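Local coordinates for nuclear transport factor 2 family protein (Rhodopseudomonas palustris, PDB 3DM8) that is of unknown function but adopts the NTF2-like, SnoaL-type fold and has been put forward as a putative isomerase, at residues A[4-9]-A[82-87]; A[11-16]-A[23-28]; A[29-34]-A[51-56]; A[33-38]-A[114-119]. One frame throughout, in Å; residues are numbered along the deposited sequence. Where two conformers were deposited one is given.

Contact 1: residues A[4-9]-A[82-87]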
# COMPACT_ATOMS: atom_id res chain seq x y z
N HIS A 4 -8.05 -19.37 6.27
CA HIS A 4 -7.69 -18.65 5.06
C HIS A 4 -6.21 -18.86 4.71
O HIS A 4 -5.34 -18.86 5.56
CB HIS A 4 -8.03 -17.17 5.21
CG HIS A 4 -8.17 -16.46 3.91
ND1 HIS A 4 -7.08 -16.07 3.18
CD2 HIS A 4 -9.26 -16.08 3.20
CE1 HIS A 4 -7.48 -15.48 2.06
NE2 HIS A 4 -8.81 -15.46 2.06
N SER A 5 -5.98 -19.01 3.41
CA SER A 5 -4.64 -19.19 2.83
C SER A 5 -3.71 -18.07 3.18
O SER A 5 -2.49 -18.25 3.19
CB SER A 5 -4.73 -19.35 1.30
OG SER A 5 -5.34 -20.60 0.97
N LEU A 6 -4.27 -16.90 3.47
CA LEU A 6 -3.41 -15.75 3.83
C LEU A 6 -2.64 -16.05 5.15
O LEU A 6 -1.44 -15.78 5.30
CB LEU A 6 -4.24 -14.49 4.00
CG LEU A 6 -3.47 -13.26 4.49
CD1 LEU A 6 -2.42 -12.85 3.44
CD2 LEU A 6 -4.41 -12.07 4.92
N TRP A 7 -3.38 -16.63 6.08
CA TRP A 7 -2.82 -16.98 7.40
C TRP A 7 -1.75 -18.08 7.28
O TRP A 7 -0.71 -18.08 7.98
CB TRP A 7 -3.91 -17.33 8.43
CG TRP A 7 -5.03 -16.28 8.47
CD1 TRP A 7 -6.36 -16.50 8.35
CD2 TRP A 7 -4.87 -14.87 8.59
NE1 TRP A 7 -7.05 -15.31 8.43
CE2 TRP A 7 -6.15 -14.29 8.55
CE3 TRP A 7 -3.76 -14.03 8.72
CZ2 TRP A 7 -6.36 -12.92 8.65
CZ3 TRP A 7 -3.97 -12.66 8.84
CH2 TRP A 7 -5.25 -12.12 8.81
N ARG A 8 -2.02 -19.02 6.39
CA ARG A 8 -1.08 -20.13 6.13
C ARG A 8 0.21 -19.61 5.51
O ARG A 8 1.33 -20.02 5.86
CB ARG A 8 -1.71 -21.21 5.26
CG ARG A 8 -2.89 -21.89 5.88
CD ARG A 8 -3.41 -22.99 4.99
NE ARG A 8 -3.62 -22.52 3.63
CZ ARG A 8 -2.97 -22.99 2.56
NH1 ARG A 8 -2.09 -23.97 2.68
NH2 ARG A 8 -3.24 -22.50 1.37
N PHE A 9 0.03 -18.66 4.59
CA PHE A 9 1.17 -18.02 3.94
C PHE A 9 1.96 -17.21 4.95
O PHE A 9 3.18 -17.24 4.97
CB PHE A 9 0.70 -17.12 2.79
CG PHE A 9 1.75 -16.22 2.26
CD1 PHE A 9 2.85 -16.71 1.60
CD2 PHE A 9 1.59 -14.86 2.35
CE1 PHE A 9 3.83 -15.86 1.12
CE2 PHE A 9 2.57 -14.01 1.83
CZ PHE A 9 3.69 -14.52 1.24
N ASP A 82 -10.59 -16.35 -2.46
CA ASP A 82 -9.27 -16.81 -3.01
C ASP A 82 -8.36 -15.59 -3.11
O ASP A 82 -7.54 -15.45 -4.02
CB ASP A 82 -9.46 -17.47 -4.39
CG ASP A 82 -10.00 -18.90 -4.32
OD1 ASP A 82 -9.51 -19.70 -3.48
OD2 ASP A 82 -10.90 -19.25 -5.16
N SER A 83 -8.57 -14.66 -2.19
CA SER A 83 -7.91 -13.38 -2.27
C SER A 83 -7.91 -12.61 -0.96
O SER A 83 -8.69 -12.85 -0.07
CB SER A 83 -8.52 -12.52 -3.40
OG SER A 83 -9.90 -12.23 -3.21
N ALA A 84 -6.98 -11.70 -0.83
CA ALA A 84 -6.96 -10.89 0.38
C ALA A 84 -6.19 -9.61 0.15
O ALA A 84 -5.30 -9.56 -0.72
CB ALA A 84 -6.37 -11.67 1.55
N ALA A 85 -6.53 -8.60 0.93
CA ALA A 85 -5.72 -7.36 1.03
C ALA A 85 -5.49 -7.03 2.48
O ALA A 85 -6.36 -7.22 3.34
CB ALA A 85 -6.41 -6.19 0.30
N SER A 86 -4.28 -6.60 2.79
CA SER A 86 -4.05 -6.17 4.14
C SER A 86 -2.93 -5.21 4.31
O SER A 86 -2.07 -5.06 3.46
CB SER A 86 -3.86 -7.36 5.03
OG SER A 86 -2.68 -8.09 4.67
N MET A 87 -3.05 -4.52 5.41
CA MET A 87 -2.10 -3.53 5.84
C MET A 87 -1.46 -3.99 7.13
O MET A 87 -2.16 -4.22 8.11
CB MET A 87 -2.78 -2.24 6.11
CG MET A 87 -1.74 -1.32 6.60
SD MET A 87 -1.49 -0.20 5.23
CE MET A 87 -2.57 0.95 5.93
O HOH W 1 -7.41 -19.30 -0.85
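With CG anti to the backbone N (chi1 -159°) and its ring turned toward the strand, the imidazole of His4 folds back over the first turn of helix 5-19. Leu6, its CG likewise anti to the backbone N (chi1 175°), sends CD2 toward strand 83-94. His4 is the N-cap residue: its ND1 accepts the backbone N-H of Leu6 at 2.9 Å, close to the ring plane and nearly straight, at 163°. That bond fixes the rotation of the ring and leaves NE2 directed at the hairpin of strands 67-79 and 83-94, where it hydrogen-bonds to Gly80 O in the turn and has Ser83 O beside the same edge. Ala84 CB rises from the strand between the two side chains. It lies 4.0 Å from His4 CE1, approached obliquely to the ring, and 3.9 Å from Leu6 CD2. Farther along, Ser86 OG sits 4.3 Å from Leu6 CD2, at the limit of contact. The other side of this leucine branch rests on one face of the Trp7 ring, toward its rim. At the outer end the link becomes polar and wet: a water 3.0 Å from Ser5 OG makes a weak bond to Asp82 OD1, and Ser5 OG also accepts a straight bond from Arg8 NH2, 2.9 Å away. Leu79 and Thr109, on the strands to either side of 83-94, also touch Leu6. The arrangement is that of the N-terminal helix of an NTF2-like alpha+beta cone, its capped first turn laid against the curved mixed sheet.

Contact 2: residues A[11-16]-A[23-28]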
# COMPACT_ATOMS: atom_id res chain seq x y z
N ARG A 11 2.19 -17.62 8.13
CA ARG A 11 2.95 -18.50 9.05
C ARG A 11 4.20 -19.08 8.37
O ARG A 11 5.30 -19.11 8.94
CB ARG A 11 2.06 -19.58 9.59
CG ARG A 11 2.71 -20.46 10.52
CD ARG A 11 1.68 -21.29 11.28
NE ARG A 11 0.79 -22.01 10.37
CZ ARG A 11 -0.46 -21.65 10.13
NH1 ARG A 11 -0.97 -20.62 10.74
NH2 ARG A 11 -1.21 -22.36 9.31
N ALA A 12 4.01 -19.50 7.12
CA ALA A 12 5.06 -20.11 6.31
C ALA A 12 6.18 -19.12 6.09
O ALA A 12 7.35 -19.45 6.17
CB ALA A 12 4.50 -20.54 4.97
N LEU A 13 5.81 -17.88 5.82
CA LEU A 13 6.80 -16.83 5.59
C LEU A 13 7.58 -16.51 6.89
O LEU A 13 8.81 -16.26 6.91
CB LEU A 13 6.08 -15.59 5.07
CG LEU A 13 7.05 -14.47 4.66
CD1 LEU A 13 8.01 -14.92 3.51
CD2 LEU A 13 6.18 -13.23 4.32
N HIS A 14 6.86 -16.52 8.01
CA HIS A 14 7.50 -16.33 9.33
C HIS A 14 8.58 -17.36 9.59
O HIS A 14 9.72 -17.05 10.01
CB HIS A 14 6.43 -16.45 10.43
CG HIS A 14 6.96 -16.22 11.81
ND1 HIS A 14 6.71 -15.04 12.51
CD2 HIS A 14 7.66 -17.02 12.64
CE1 HIS A 14 7.26 -15.13 13.71
NE2 HIS A 14 7.87 -16.30 13.80
N ARG A 15 8.22 -18.61 9.34
CA ARG A 15 9.18 -19.72 9.51
C ARG A 15 10.42 -19.49 8.66
O ARG A 15 11.55 -19.73 9.09
CB ARG A 15 8.54 -21.07 9.15
CG ARG A 15 7.39 -21.44 10.04
CD ARG A 15 7.17 -22.92 9.98
NE ARG A 15 5.99 -23.35 10.71
CZ ARG A 15 5.99 -23.73 11.99
NH1 ARG A 15 7.11 -23.70 12.70
NH2 ARG A 15 4.86 -24.11 12.56
N ALA A 16 10.21 -18.99 7.44
CA ALA A 16 11.30 -18.88 6.48
C ALA A 16 12.17 -17.71 6.93
O ALA A 16 13.40 -17.84 7.03
CB ALA A 16 10.81 -18.70 5.05
N GLU A 23 10.50 -24.93 4.00
CA GLU A 23 9.72 -26.01 3.35
C GLU A 23 8.25 -25.64 3.18
O GLU A 23 7.66 -25.92 2.14
CB GLU A 23 9.86 -27.33 4.10
CG GLU A 23 11.31 -27.81 4.22
CD GLU A 23 12.20 -26.93 5.17
OE1 GLU A 23 11.73 -26.43 6.23
OE2 GLU A 23 13.41 -26.77 4.85
N GLU A 24 7.66 -25.03 4.20
CA GLU A 24 6.22 -24.67 4.17
C GLU A 24 5.97 -23.57 3.18
O GLU A 24 4.95 -23.56 2.51
CB GLU A 24 5.67 -24.20 5.53
CG GLU A 24 5.40 -25.30 6.53
CD GLU A 24 4.82 -24.77 7.87
OE1 GLU A 24 4.71 -25.58 8.79
OE2 GLU A 24 4.45 -23.56 8.00
N LEU A 25 6.91 -22.64 3.08
CA LEU A 25 6.80 -21.55 2.15
C LEU A 25 6.85 -22.10 0.73
O LEU A 25 6.13 -21.65 -0.13
CB LEU A 25 7.88 -20.51 2.35
CG LEU A 25 7.89 -19.27 1.47
CD1 LEU A 25 6.61 -18.51 1.64
CD2 LEU A 25 9.06 -18.36 1.85
N ALA A 26 7.77 -23.00 0.48
CA ALA A 26 7.93 -23.57 -0.86
C ALA A 26 6.68 -24.31 -1.30
O ALA A 26 6.35 -24.33 -2.52
CB ALA A 26 9.18 -24.47 -0.92
N THR A 27 5.97 -24.91 -0.34
CA THR A 27 4.75 -25.65 -0.67
C THR A 27 3.66 -24.72 -1.15
O THR A 27 2.87 -25.03 -2.06
CB THR A 27 4.27 -26.46 0.55
OG1 THR A 27 5.27 -27.45 0.81
CG2 THR A 27 2.98 -27.15 0.28
N ILE A 28 3.62 -23.57 -0.52
CA ILE A 28 2.51 -22.62 -0.68
C ILE A 28 2.68 -21.68 -1.84
O ILE A 28 1.71 -21.20 -2.36
CB ILE A 28 2.22 -21.83 0.62
CG1 ILE A 28 0.79 -21.24 0.59
CG2 ILE A 28 3.19 -20.73 0.87
CD1 ILE A 28 0.26 -20.83 2.04
O HOH W 2 8.53 -21.87 5.49
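Ala12 is the small knob of this helix pair. Its CB drops onto the backbone of helix 23-28 where Glu24 runs into Leu25, 3.7 Å from Leu25 N, with the CB of Glu24 to one side and Ile28 CG2 to another. Because alanine is so short, the backbones come very close: the CA atoms of Ala12 and Leu25 are only 4.7 Å apart, and the local axes approach to 7.8 Å at an angle of 139° between their directions. The return knob is Leu25. Its CG is anti to the backbone N, and CD2 enters the hollow between Leu13 and Ala16, the latter one helical turn on from Ala12, meeting Ala16 CB at 3.7 Å and Leu13 CD1 at 4.0 Å. Leu13 and Leu25 run side by side in the same direction, and both touch Cys60 of helix 53-66. This is the N-terminal helical hairpin of the NTF2-like fold, in which helix 5-19 turns back into the short helix 23-28. A water is wedged beside the alanine knob, donating to Ala12 O at 2.8 Å and accepting from Leu25 N, so a carbonyl in the middle of helix 5-19 and an N-H in the first turn of helix 23-28 are joined through it. The outer edge of the pair is charged. Extended from CG to NE, Arg15 crosses the extended Glu24 chain obliquely and offers the NE edge of its guanidinium to OE2 in a salt bridge of 3.1 Å. The hydrogen bond from Arg15 NE within this salt bridge is weak, bent to 136°, and the guanidinium and carboxylate planes stand nearly perpendicular, 82° apart.

Contact 3: residues A[29-34]-A[51-56]. With CE9 (dodecyl nona ethylene glycol ether), chain B.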
# COMPACT_ATOMS: atom_id res chain seq x y z
N ILE A 29 3.91 -21.47 -2.27
CA ILE A 29 4.16 -20.58 -3.41
C ILE A 29 3.90 -21.32 -4.73
O ILE A 29 4.45 -22.42 -4.95
CB ILE A 29 5.61 -20.06 -3.39
CG1 ILE A 29 5.86 -19.14 -2.17
CG2 ILE A 29 5.91 -19.23 -4.66
CD1 ILE A 29 4.83 -18.09 -2.01
N ASP A 30 3.02 -20.80 -5.60
CA ASP A 30 2.72 -21.47 -6.89
C ASP A 30 3.94 -21.46 -7.77
O ASP A 30 4.69 -20.50 -7.77
CB ASP A 30 1.62 -20.74 -7.65
CG ASP A 30 1.10 -21.52 -8.86
OD1 ASP A 30 0.27 -22.44 -8.69
OD2 ASP A 30 1.47 -21.15 -10.00
N ASP A 31 4.10 -22.52 -8.57
CA ASP A 31 5.27 -22.62 -9.41
C ASP A 31 5.40 -21.42 -10.33
O ASP A 31 6.53 -21.00 -10.70
CB ASP A 31 5.26 -23.87 -10.29
CG ASP A 31 5.61 -25.17 -9.56
OD1 ASP A 31 6.02 -25.13 -8.37
OD2 ASP A 31 5.50 -26.24 -10.22
N ASN A 32 4.26 -20.82 -10.69
CA ASN A 32 4.25 -19.71 -11.66
C ASN A 32 3.77 -18.44 -11.06
O ASN A 32 3.20 -17.60 -11.73
CB ASN A 32 3.41 -20.05 -12.89
CG ASN A 32 3.91 -21.31 -13.59
OD1 ASN A 32 3.20 -22.37 -13.66
ND2 ASN A 32 5.13 -21.27 -14.00
N ILE A 33 4.01 -18.29 -9.77
CA ILE A 33 3.63 -17.05 -9.08
C ILE A 33 4.06 -15.79 -9.84
O ILE A 33 5.17 -15.68 -10.39
CB ILE A 33 4.17 -17.01 -7.64
CG1 ILE A 33 3.62 -15.78 -6.88
CG2 ILE A 33 5.73 -17.04 -7.64
CD1 ILE A 33 3.78 -15.86 -5.38
N ASP A 34 3.15 -14.81 -9.81
CA ASP A 34 3.37 -13.47 -10.37
C ASP A 34 3.48 -12.49 -9.23
O ASP A 34 2.53 -12.21 -8.55
CB ASP A 34 2.19 -13.12 -11.27
CG ASP A 34 2.30 -11.79 -11.96
OD1 ASP A 34 2.94 -10.85 -11.46
OD2 ASP A 34 1.66 -11.71 -13.05
N GLN A 51 8.92 -13.58 -11.46
CA GLN A 51 8.03 -14.64 -11.93
C GLN A 51 8.60 -15.98 -11.50
O GLN A 51 9.75 -16.31 -11.80
CB GLN A 51 7.92 -14.66 -13.45
CG GLN A 51 7.65 -13.35 -14.09
CD GLN A 51 6.48 -12.63 -13.49
OE1 GLN A 51 5.39 -13.20 -13.24
NE2 GLN A 51 6.69 -11.33 -13.25
N GLY A 52 7.71 -16.81 -10.95
CA GLY A 52 8.03 -18.19 -10.59
C GLY A 52 8.49 -18.38 -9.18
O GLY A 52 9.13 -17.51 -8.57
N LYS A 53 8.21 -19.57 -8.65
CA LYS A 53 8.57 -19.92 -7.32
C LYS A 53 10.03 -19.81 -7.01
O LYS A 53 10.42 -19.31 -5.92
CB LYS A 53 8.04 -21.34 -6.96
CG LYS A 53 8.59 -21.89 -5.63
CD LYS A 53 7.79 -23.08 -5.15
CE LYS A 53 8.34 -24.34 -5.54
NZ LYS A 53 7.85 -25.52 -4.66
N ALA A 54 10.90 -20.28 -7.90
CA ALA A 54 12.37 -20.24 -7.59
C ALA A 54 12.85 -18.82 -7.34
O ALA A 54 13.57 -18.54 -6.38
CB ALA A 54 13.20 -20.87 -8.72
N ALA A 55 12.44 -17.89 -8.18
CA ALA A 55 12.86 -16.48 -8.02
C ALA A 55 12.26 -15.85 -6.77
O ALA A 55 12.90 -15.05 -6.09
CB ALA A 55 12.47 -15.64 -9.26
N VAL A 56 11.02 -16.22 -6.42
CA VAL A 56 10.40 -15.68 -5.20
C VAL A 56 11.06 -16.26 -3.95
O VAL A 56 11.29 -15.54 -2.99
CB VAL A 56 8.86 -15.87 -5.20
CG1 VAL A 56 8.26 -15.67 -3.75
CG2 VAL A 56 8.18 -14.97 -6.33
C29 CE9 B . 6.32 -9.11 -19.46
C30 CE9 B . 6.48 -9.09 -17.94
O31 CE9 B . 5.43 -9.86 -17.35
C32 CE9 B . 5.49 -9.91 -15.93
C33 CE9 B . 4.29 -10.69 -15.43
O34 CE9 B . 4.39 -12.03 -15.92
C35 CE9 B . 3.16 -12.46 -16.49
C36 CE9 B . 3.05 -13.96 -16.35
O37 CE9 B . 3.45 -14.54 -17.58
C38 CE9 B . 2.55 -14.23 -18.64
C39 CE9 B . 3.35 -13.73 -19.84
OXT CE9 B . 2.92 -14.48 -20.98
O HOH W 3 4.76 -24.81 -5.71
O HOH W 4 7.25 -26.99 -7.14
O HOH W 5 4.49 -15.53 -13.45
O HOH W 6 5.35 -9.52 -11.47
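Two backbone hydrogen bonds hold the segments together. Gly52 N points almost straight at Ile33 O (2.8 Å, 174°) in the carbonyl plane, whereas Lys53 N reaches Asp31 O at 3.0 Å from above the Asp31 carbonyl plane. Gly52, the N-cap of the following helix, has phi 93°, where a CB would jam against the preceding carbonyl O. The corner at 31-32 is a type I turn, and Asp30 OD2 accepts from Asn32 N to form an Asx turn.

Apolar contact centres on Ile33 CG2, in the crowded position between N and the carbonyl carbon, which presses on Val56 CG2 at a tight 3.5 Å. Ile29 CG2 packs on Lys53 CB at 3.8 Å, the lysine chain crossing it obliquely.

Of the polar ends, Lys53 NZ binds Ala26 O and is linked to Asp31 OD1 through two waters, one of them only weakly bonded to NZ. Asp34, salt-bridged to Arg120, shares a water between OD1 and Gln51 NE2; the detergent ether O34 of CE9 lies 3.1 Å from Gln51 OE1.

Asp34 and Gln51 form an antiparallel, non-hydrogen-bonded pair joining strands 33-38 and 48-51, while helix 53-66 starts beside the corner that follows helix 23-28.

Contact 4: residues A[33-38]-A[114-119]; sequences IDWAIY and GRLTNL. With CE9 (dodecyl nona ethylene glycol ether), chain B.
Strands 33-38 and 115-123 form the parallel pair in the otherwise antiparallel order of the curved NTF2-like sheet, and this contact is where they meet. Asp34 lies opposite Asn118 and Trp35 opposite Leu119, held by three backbone bonds: Asp34 N to Thr117 O, Leu119 N to Asp34 O and Ala36 N to Leu119 O. The middle one, 3.1 Å from Leu119 N to Asp34 O, lies in the carbonyl plane; the other two donors stand above theirs. Thr117 and Asn118 both face Gln110 on the next strand, a classic beta bulge.

The tight side carries Trp35, Leu119, Leu116 and Ile33, with Val56 and Val59 of helix 53-66 against the indole. Trp35 has CG anti to the backbone N (chi1 170°) and runs alongside Leu119, whose two methyls divide the work: CD2 sits over the six-membered ring in a CH-pi contact, 3.9 Å from its centroid and 9° off the normal, while CD1 meets CZ3 at 3.6 Å. Leu116 CD2 lies at the edge of the same indole, 4.4 Å from CZ3, and the Leu116 side chain crosses that of Ile33 obliquely, CD2 coming 3.5 Å from Ile33 CD1.

The opposite face is looser and polar. Asp34 and Asn118 extend side by side, their carboxylate and amide planes 35° apart, and the glycol chain of CE9 passes beyond the aspartate. With the carboxylate engaged by Arg120, Asn118 lies alongside it, ND2 resting 3.7 Å from Asp34 CB.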
# COMPACT_ATOMS: atom_id res chain seq x y z
N ILE A 33 4.01 -18.29 -9.77
CA ILE A 33 3.63 -17.05 -9.08
C ILE A 33 4.06 -15.79 -9.84
O ILE A 33 5.17 -15.68 -10.39
CB ILE A 33 4.17 -17.01 -7.64
CG1 ILE A 33 3.62 -15.78 -6.88
CG2 ILE A 33 5.73 -17.04 -7.64
CD1 ILE A 33 3.78 -15.86 -5.38
N ASP A 34 3.15 -14.81 -9.81
CA ASP A 34 3.37 -13.47 -10.37
C ASP A 34 3.48 -12.49 -9.23
O ASP A 34 2.53 -12.21 -8.55
CB ASP A 34 2.19 -13.12 -11.27
CG ASP A 34 2.30 -11.79 -11.96
OD1 ASP A 34 2.94 -10.85 -11.46
OD2 ASP A 34 1.66 -11.71 -13.05
N TRP A 35 4.72 -12.04 -8.99
CA TRP A 35 5.09 -11.32 -7.76
C TRP A 35 5.70 -9.96 -8.00
O TRP A 35 6.47 -9.75 -8.97
CB TRP A 35 6.15 -12.19 -7.03
CG TRP A 35 6.92 -11.65 -5.84
CD1 TRP A 35 8.00 -10.80 -5.85
CD2 TRP A 35 6.80 -12.11 -4.50
NE1 TRP A 35 8.48 -10.64 -4.58
CE2 TRP A 35 7.77 -11.45 -3.73
CE3 TRP A 35 5.96 -13.02 -3.87
CZ2 TRP A 35 7.91 -11.69 -2.38
CZ3 TRP A 35 6.05 -13.20 -2.53
CH2 TRP A 35 7.00 -12.55 -1.77
N ALA A 36 5.36 -9.01 -7.13
CA ALA A 36 6.12 -7.72 -7.13
C ALA A 36 6.07 -7.02 -5.82
O ALA A 36 5.02 -6.88 -5.19
CB ALA A 36 5.64 -6.74 -8.29
N ILE A 37 7.23 -6.52 -5.41
CA ILE A 37 7.30 -5.62 -4.27
C ILE A 37 7.88 -4.34 -4.77
O ILE A 37 8.95 -4.35 -5.30
CB ILE A 37 8.20 -6.13 -3.11
CG1 ILE A 37 7.75 -7.46 -2.57
CG2 ILE A 37 8.22 -5.08 -1.95
CD1 ILE A 37 8.87 -8.09 -1.69
N TYR A 38 7.14 -3.25 -4.62
CA TYR A 38 7.57 -1.98 -5.22
C TYR A 38 8.49 -1.24 -4.27
O TYR A 38 8.07 -0.70 -3.26
CB TYR A 38 6.36 -1.11 -5.61
CG TYR A 38 5.52 -1.80 -6.67
CD1 TYR A 38 4.32 -2.40 -6.33
CD2 TYR A 38 5.96 -1.91 -7.98
CE1 TYR A 38 3.57 -3.05 -7.24
CE2 TYR A 38 5.18 -2.59 -8.92
CZ TYR A 38 3.98 -3.16 -8.52
OH TYR A 38 3.14 -3.84 -9.38
N GLY A 114 -5.00 -23.23 -3.06
CA GLY A 114 -4.36 -23.09 -1.76
C GLY A 114 -2.94 -22.62 -1.90
O GLY A 114 -2.15 -22.61 -0.95
N ARG A 115 -2.60 -22.22 -3.11
CA ARG A 115 -1.25 -21.72 -3.37
C ARG A 115 -1.33 -20.24 -3.74
O ARG A 115 -2.24 -19.81 -4.42
CB ARG A 115 -0.59 -22.50 -4.51
CG ARG A 115 -0.35 -23.96 -4.19
CD ARG A 115 0.55 -24.60 -5.26
NE ARG A 115 -0.29 -24.83 -6.41
CZ ARG A 115 -1.08 -25.88 -6.51
NH1 ARG A 115 -1.11 -26.78 -5.53
NH2 ARG A 115 -1.87 -26.03 -7.57
N LEU A 116 -0.31 -19.52 -3.33
CA LEU A 116 -0.15 -18.08 -3.67
C LEU A 116 0.27 -17.94 -5.12
O LEU A 116 1.34 -18.39 -5.51
CB LEU A 116 0.89 -17.42 -2.76
CG LEU A 116 1.11 -15.91 -2.94
CD1 LEU A 116 -0.19 -15.18 -2.46
CD2 LEU A 116 2.32 -15.45 -2.20
N THR A 117 -0.58 -17.29 -5.90
CA THR A 117 -0.40 -17.14 -7.36
C THR A 117 -0.07 -15.72 -7.79
O THR A 117 0.50 -15.49 -8.84
CB THR A 117 -1.62 -17.64 -8.14
OG1 THR A 117 -2.80 -16.92 -7.71
CG2 THR A 117 -1.78 -19.16 -7.97
N ASN A 118 -0.42 -14.78 -6.96
CA ASN A 118 -0.18 -13.37 -7.23
C ASN A 118 0.02 -12.60 -5.91
O ASN A 118 -0.78 -12.72 -4.97
CB ASN A 118 -1.33 -12.77 -8.06
CG ASN A 118 -0.96 -11.44 -8.72
OD1 ASN A 118 -0.74 -10.44 -8.04
ND2 ASN A 118 -0.82 -11.46 -10.03
N LEU A 119 1.10 -11.81 -5.88
CA LEU A 119 1.36 -10.90 -4.79
C LEU A 119 1.85 -9.56 -5.28
O LEU A 119 2.69 -9.47 -6.20
CB LEU A 119 2.37 -11.53 -3.81
CG LEU A 119 2.77 -10.70 -2.59
CD1 LEU A 119 3.06 -11.63 -1.38
CD2 LEU A 119 4.02 -9.73 -2.81
C29 CE9 B . 6.32 -9.11 -19.46
C30 CE9 B . 6.48 -9.09 -17.94
O31 CE9 B . 5.43 -9.86 -17.35
C32 CE9 B . 5.49 -9.91 -15.93
C33 CE9 B . 4.29 -10.69 -15.43
O34 CE9 B . 4.39 -12.03 -15.92
C35 CE9 B . 3.16 -12.46 -16.49
C36 CE9 B . 3.05 -13.96 -16.35
O37 CE9 B . 3.45 -14.54 -17.58
C38 CE9 B . 2.55 -14.23 -18.64
C39 CE9 B . 3.35 -13.73 -19.84
OXT CE9 B . 2.92 -14.48 -20.98

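Overall arrangement
From the N terminus, helix 5-19 opens contact 1, whose long loop closes only at strand 83-94. Nested inside it are contact 2, a short hairpin returning along helix 23-28, and contact 3, which closes once helix 53-66 begins; these two follow in series. Contact 4 starts from the same strand as contact 3, sharing Ile33 and Asp34, but ends beyond contact 1, so the loops of contacts 1 and 4 cross. Phe9 gathers the parts, touching Leu25, Ile29, Leu116 and Leu119. Ile28 O with Leu116 N, and Asp30 N with Leu116 O, probably hydrogen-bond the helical hairpin and the following corner to strand 115-123.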